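Local coordinates for YopX protein (Bacillus subtilis, PDB 2I2L) that is of unknown function, comes from the SPbeta prophage and assembles as a homodimer of largely beta-stranded chains, at the interface of chains A and B. Coordinates in Å, arbitrary orientation; residue numbers count along the deposited sequence, not the author numbering. Chains: chain A/B, YopX protein.

Contact 1: the interface of chains A and B. Residues chain A 24-27; chain B 20-24, 41.
A:Ile25 pairs with B:Leu23 in an antiparallel beta bridge, which makes this a strand-to-strand interface that ties the two subunits of the homodimer together. Two backbone hydrogen bonds hold the pair. A:Ile25 N donates to B:Leu23 O at 3.1 Å, and B:Leu23 N returns the bond to A:Ile25 O at 3.1 Å. A:Ile24 and B:Ile24 bridge each other next along the ladder. Their side chains lie alongside one another and point the same way. The CD1 methyl of B:Ile24 does the touching and meets A:Ile24 CG2 at 3.5 Å, with A:Ile24 CG1 equally near. In A:Ile24, CG2 is anti to the backbone N and CG1 lies beside it (chi1 -64°), which brings both branches to that methyl. Beyond the paired backbones, the A:Ser27 hydroxyl OG donates to the B:Leu21 carbonyl O at 2.6 Å. The donor stands above the carbonyl plane, at 114° to the C=O. The same OG also lies close to B:Leu21 N, but that N-H is not aimed at it. A:Lys26 bends at chi2 (-65°) and runs its aliphatic chain past B:Ser22, with CD 3.7 Å from B:Ser22 CB. This contact is one of packing. The site joins the edges of strand 22-25 in chain A and strand 21-25 in chain B, and B:Leu41, at the start of strand 41-46, lies near the tip of A:Lys26.

Contact 2: the interface of chains A and B. Residues chain A 90, 92, 94, 106-108; chain B 108, 111.
The indole of B:Trp111 is inserted against chain A, where it meets A:Val92 on one face and A:Thr107 and A:Ala108 at its rim. It buries far more surface here than any other residue of the patch. The tight part is the six-membered ring. A:Val92 reaches it tip to tip, with CG1 over the face near the rim and 3.8 Å from B:Trp111 CZ2. The other methyl, CG2, is anti to the backbone N and approaches B:Trp111 CH2 at 3.9 Å, so both branches take part. B:Ala108 CB sits over the same face from within chain B and also touches A:Val92 CG1, at 4.1 Å. The backbone of A:Thr107 and A:Ala108 closes the outer edge, with A:Thr107 CA 3.6 Å from B:Trp111 CH2. In B:Trp111, CG is anti to the carbonyl carbon (chi1 -71°), which turns the indole toward strand 106-108 of chain A. The pyrrole side is looser. A:Asp90 crosses the indole at about a right angle, with carboxylate and ring planes 78° apart. Its OD1 is 4.1 Å from B:Trp111 NE1, too far for a hydrogen bond. No polar pair bonds across the patch, so the contact rests on shape and apolar packing. The amide of A:Gln94 is turned 42° from the ring plane, and its oxygen OE1 lies at the ring edge, in plane, 3.5 Å from B:Trp111 CZ2.

Contact 1: the interface of chains A and B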
# COMPACT_ATOMS: atom_id res chain seq x y z
N ILE A 24 9.26 11.90 -4.19
CA ILE A 24 9.08 11.94 -5.64
C ILE A 24 9.39 10.59 -6.26
O ILE A 24 10.55 10.14 -6.28
CB ILE A 24 9.97 13.01 -6.30
CG1 ILE A 24 9.56 14.40 -5.83
CG2 ILE A 24 9.88 12.90 -7.81
CD1 ILE A 24 10.03 14.75 -4.42
N ILE A 25 8.34 9.94 -6.77
CA ILE A 25 8.48 8.64 -7.41
C ILE A 25 8.63 8.89 -8.91
O ILE A 25 7.83 9.63 -9.49
CB ILE A 25 7.26 7.76 -7.15
CG1 ILE A 25 7.19 7.42 -5.66
CG2 ILE A 25 7.34 6.49 -7.99
CD1 ILE A 25 6.07 6.46 -5.30
N LYS A 26 9.64 8.29 -9.54
CA LYS A 26 9.85 8.50 -10.98
C LYS A 26 9.35 7.37 -11.89
O LYS A 26 9.17 6.23 -11.46
CB LYS A 26 11.33 8.78 -11.28
CG LYS A 26 11.82 10.17 -10.88
CD LYS A 26 11.14 11.28 -11.69
CE LYS A 26 11.70 12.68 -11.37
NZ LYS A 26 11.06 13.76 -12.22
N SER A 27 9.13 7.73 -13.15
CA SER A 27 8.64 6.83 -14.19
C SER A 27 9.37 5.50 -14.26
O SER A 27 8.81 4.50 -14.71
CB SER A 27 8.72 7.52 -15.56
OG SER A 27 8.03 8.76 -15.58
N GLY B 20 7.89 9.85 -18.66
CA GLY B 20 7.89 11.16 -18.02
C GLY B 20 6.98 11.48 -16.84
O GLY B 20 7.01 12.61 -16.35
N LEU B 21 6.18 10.53 -16.36
CA LEU B 21 5.31 10.81 -15.24
C LEU B 21 6.02 10.70 -13.91
O LEU B 21 6.68 9.70 -13.63
CB LEU B 21 4.12 9.86 -15.21
CG LEU B 21 2.84 10.34 -15.89
CD1 LEU B 21 3.08 10.40 -17.40
CD2 LEU B 21 1.68 9.39 -15.56
N SER B 22 5.87 11.72 -13.08
CA SER B 22 6.47 11.68 -11.76
C SER B 22 5.41 12.07 -10.74
O SER B 22 4.81 13.13 -10.84
CB SER B 22 7.66 12.64 -11.66
OG SER B 22 7.23 13.97 -11.46
N LEU B 23 5.18 11.20 -9.76
CA LEU B 23 4.20 11.44 -8.71
C LEU B 23 4.87 12.20 -7.55
O LEU B 23 5.94 11.81 -7.08
CB LEU B 23 3.66 10.11 -8.21
CG LEU B 23 2.49 10.22 -7.24
CD1 LEU B 23 1.31 10.88 -7.94
CD2 LEU B 23 2.12 8.82 -6.75
N ILE B 24 4.24 13.27 -7.09
CA ILE B 24 4.82 14.06 -6.01
C ILE B 24 3.96 14.11 -4.76
O ILE B 24 2.87 14.69 -4.78
CB ILE B 24 5.08 15.54 -6.45
CG1 ILE B 24 5.64 15.58 -7.88
CG2 ILE B 24 6.03 16.23 -5.46
CD1 ILE B 24 6.89 14.73 -8.10
N LEU B 41 9.03 20.35 -16.17
CA LEU B 41 8.05 19.60 -15.38
C LEU B 41 6.68 20.24 -15.52
O LEU B 41 6.47 21.38 -15.08
CB LEU B 41 8.49 19.58 -13.91
CG LEU B 41 8.71 18.20 -13.29
CD1 LEU B 41 9.45 17.30 -14.27
CD2 LEU B 41 9.49 18.33 -11.99

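Contact 2: the interface of chains A and B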
# COMPACT_ATOMS: atom_id res chain seq x y z
N ASP A 90 2.35 -9.34 -0.53
CA ASP A 90 1.12 -9.91 -1.09
C ASP A 90 -0.06 -8.94 -1.00
O ASP A 90 -1.22 -9.37 -1.00
CB ASP A 90 0.75 -11.20 -0.35
CG ASP A 90 1.79 -12.29 -0.52
OD1 ASP A 90 1.85 -13.17 0.36
OD2 ASP A 90 2.54 -12.26 -1.54
N VAL A 92 -0.70 -6.95 1.57
CA VAL A 92 -1.22 -6.84 2.93
C VAL A 92 -0.15 -6.69 4.00
O VAL A 92 0.89 -7.36 3.96
CB VAL A 92 -2.16 -8.04 3.27
CG1 VAL A 92 -1.69 -9.28 2.55
CG2 VAL A 92 -2.20 -8.28 4.78
N GLN A 94 1.12 -7.67 7.10
CA GLN A 94 0.93 -8.84 7.92
C GLN A 94 1.92 -8.96 9.08
O GLN A 94 2.94 -8.27 9.11
CB GLN A 94 1.02 -10.08 7.03
CG GLN A 94 1.94 -9.90 5.84
CD GLN A 94 2.40 -11.23 5.28
OE1 GLN A 94 1.59 -12.10 4.97
NE2 GLN A 94 3.71 -11.39 5.14
N VAL A 106 0.15 -15.97 10.03
CA VAL A 106 0.27 -14.62 9.52
C VAL A 106 -1.13 -14.07 9.30
O VAL A 106 -2.05 -14.83 8.99
CB VAL A 106 1.03 -14.60 8.18
CG1 VAL A 106 2.45 -15.12 8.37
CG2 VAL A 106 0.30 -15.46 7.16
N THR A 107 -1.30 -12.77 9.46
CA THR A 107 -2.60 -12.14 9.28
C THR A 107 -2.44 -10.62 9.22
O THR A 107 -1.46 -10.08 9.72
CB THR A 107 -3.57 -12.49 10.43
OG1 THR A 107 -4.85 -11.89 10.19
CG2 THR A 107 -3.04 -11.97 11.75
N ALA A 108 -3.41 -9.95 8.62
CA ALA A 108 -3.35 -8.50 8.53
C ALA A 108 -3.18 -7.97 9.93
O ALA A 108 -3.71 -8.55 10.87
CB ALA A 108 -4.63 -7.96 7.91
N ALA B 108 -7.87 -11.03 1.81
CA ALA B 108 -6.80 -10.39 1.06
C ALA B 108 -6.79 -10.99 -0.33
O ALA B 108 -6.83 -12.22 -0.47
CB ALA B 108 -5.47 -10.63 1.74
N TRP B 111 -4.63 -13.69 -0.87
CA TRP B 111 -4.89 -14.83 -0.00
C TRP B 111 -6.10 -15.63 -0.46
O TRP B 111 -6.57 -16.51 0.26
CB TRP B 111 -5.09 -14.36 1.45
CG TRP B 111 -3.83 -13.87 2.12
CD1 TRP B 111 -2.55 -13.97 1.64
CD2 TRP B 111 -3.72 -13.22 3.40
NE1 TRP B 111 -1.66 -13.44 2.54
CE2 TRP B 111 -2.35 -12.96 3.63
CE3 TRP B 111 -4.65 -12.83 4.37
CZ2 TRP B 111 -1.89 -12.33 4.79
CZ3 TRP B 111 -4.20 -12.21 5.52
CH2 TRP B 111 -2.83 -11.96 5.72

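The centres of the C-alpha atoms of contact 1 and contact 2 lie about 29 Å apart, and the contacts share no residue or secondary-structure element. Both belong to one two-fold interface, so each has a twin with the chains exchanged. Contact 1 uses early strands of the sequence, whereas contact 2 uses strands 92-96 and 106-108 with the 3-10 helix 109-111. Early and late stretches of the chain therefore both take part in the dimer. The polar strand pairing of contact 1 is complemented by a contact without polar bonds. Such widely separated attachments would be expected to limit rocking of one subunit against the other.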